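Local coordinates for periplasmic protein TorT (PDB 3O1I), which probably senses trimethylamine N-oxide in the periplasm, as a type 1 periplasmic binding protein working with the sensor kinase TorS, at residues Q187-I190 and D191-N194. Numbering follows the deposited sequence.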
loop_
_atom_site.group_PDB
_atom_site.type_symbol
_atom_site.label_atom_id
_atom_site.label_comp_id
_atom_site.label_asym_id
_atom_site.label_seq_id
_atom_site.Cartn_x
_atom_site.Cartn_y
_atom_site.Cartn_z
ATOM N N GLN D 187 -9.370 22.068 -12.130
ATOM C CA GLN D 187 -9.295 23.059 -11.057
ATOM C C GLN D 187 -8.490 24.251 -11.517
ATOM O O GLN D 187 -8.914 25.393 -11.343
ATOM C CB GLN D 187 -8.657 22.463 -9.799
ATOM C CG GLN D 187 -9.314 21.181 -9.306
ATOM C CD GLN D 187 -8.595 20.582 -8.102
ATOM O OE1 GLN D 187 -7.360 20.671 -7.990
ATOM N NE2 GLN D 187 -9.361 19.953 -7.203
ATOM N N ARG D 188 -7.329 23.990 -12.108
ATOM C CA ARG D 188 -6.494 25.071 -12.602
ATOM C C ARG D 188 -7.321 25.890 -13.582
ATOM O O ARG D 188 -7.233 27.113 -13.608
ATOM C CB ARG D 188 -5.254 24.517 -13.309
ATOM C CG ARG D 188 -4.222 25.590 -13.668
ATOM C CD ARG D 188 -3.101 25.062 -14.568
ATOM N NE ARG D 188 -2.537 23.794 -14.100
ATOM C CZ ARG D 188 -1.478 23.194 -14.641
ATOM N NH1 ARG D 188 -0.850 23.741 -15.676
ATOM N NH2 ARG D 188 -1.055 22.036 -14.155
ATOM N N VAL D 189 -8.130 25.205 -14.382
ATOM C CA VAL D 189 -8.978 25.866 -15.366
ATOM C C VAL D 189 -9.990 26.793 -14.707
ATOM O O VAL D 189 -10.085 27.973 -15.055
ATOM C CB VAL D 189 -9.724 24.830 -16.236
ATOM C CG1 VAL D 189 -10.810 25.508 -17.082
ATOM C CG2 VAL D 189 -8.718 24.115 -17.128
ATOM N N ILE D 190 -10.738 26.259 -13.748
ATOM C CA ILE D 190 -11.740 27.044 -13.039
ATOM C C ILE D 190 -11.116 28.304 -12.438
ATOM O O ILE D 190 -11.753 29.356 -12.382
ATOM C CB ILE D 190 -12.400 26.209 -11.926
ATOM C CG1 ILE D 190 -13.034 24.953 -12.527
ATOM C CG2 ILE D 190 -13.482 27.017 -11.248
ATOM C CD1 ILE D 190 -13.627 24.006 -11.501
ATOM N N ASP D 191 -9.862 28.197 -12.007
ATOM C CA ASP D 191 -9.150 29.326 -11.415
ATOM C C ASP D 191 -8.755 30.422 -12.400
ATOM O O ASP D 191 -8.653 31.588 -12.019
ATOM C CB ASP D 191 -7.901 28.835 -10.683
ATOM C CG ASP D 191 -8.232 28.115 -9.396
ATOM O OD1 ASP D 191 -8.832 28.747 -8.502
ATOM O OD2 ASP D 191 -7.898 26.919 -9.276
ATOM N N MET D 192 -8.518 30.058 -13.656
ATOM C CA MET D 192 -8.146 31.046 -14.660
ATOM C C MET D 192 -9.171 32.167 -14.643
ATOM O O MET D 192 -8.863 33.278 -14.225
ATOM C CB MET D 192 -8.112 30.430 -16.057
ATOM C CG MET D 192 -6.992 29.447 -16.308
ATOM S SD MET D 192 -7.067 28.922 -18.024
ATOM C CE MET D 192 -8.077 27.510 -17.888
ATOM N N GLY D 193 -10.385 31.868 -15.103
ATOM C CA GLY D 193 -11.440 32.867 -15.118
ATOM C C GLY D 193 -12.154 33.092 -16.443
ATOM O O GLY D 193 -13.384 33.116 -16.482
ATOM N N ASN D 194 -11.397 33.255 -17.526
ATOM C CA ASN D 194 -11.973 33.508 -18.853
ATOM C C ASN D 194 -12.638 32.307 -19.512
ATOM O O ASN D 194 -13.186 32.424 -20.606
ATOM C CB ASN D 194 -10.894 33.987 -19.818
ATOM C CG ASN D 194 -9.939 34.953 -19.184
ATOM O OD1 ASN D 194 -10.306 36.083 -18.859
ATOM N ND2 ASN D 194 -8.695 34.514 -18.993
#
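In the last turn of helix 179-192 the side chain of M192 folds back over V189, with V189 facing the parallel sheet and M192 beside F173, while backbone bonds run back from D191 and M192. M192 CE does the touching: it rests against CB and both methyls of V189, 3.5 Å from V189 CG1, as the two side chains cross obliquely. The chain of M192 runs extended through chi2 and then bends at chi3 (-92°), which turns the methyl back over the preceding turn. V189 is buried, and its side chain also reaches A140 and L142 of strand 137-142, while M192 and R188 both rest on F173.

In a Rossmann-like domain of the periplasmic binding protein fold this helix is the crossover of a beta-alpha-beta unit that passes strand 137-142, which lies between strands 167-172 and 197-200 in the sheet order 167-172, 137-142, 197-200, 222-225. I190 packs on L212 and E211 of helix 202-214, and Q187 NE2 is hydrogen-bonded to E211 OE1.

The backbone bonds change as the helix runs out. D191 N gives a regular i to i-4 bond to Q187 O at 3.0 Å. M192 N is shared between an i-4 acceptor, R188 O at 3.2 Å, and an i-3 acceptor, V189 O at 3.0 Å; both bonds are bent, and toward V189 O the donor stands well above the carbonyl plane. G193 then leaves helical angles with a positive phi (127°), a sign of phi that glycine takes up readily, and the chain turns off toward N194, whose side chain touches N138.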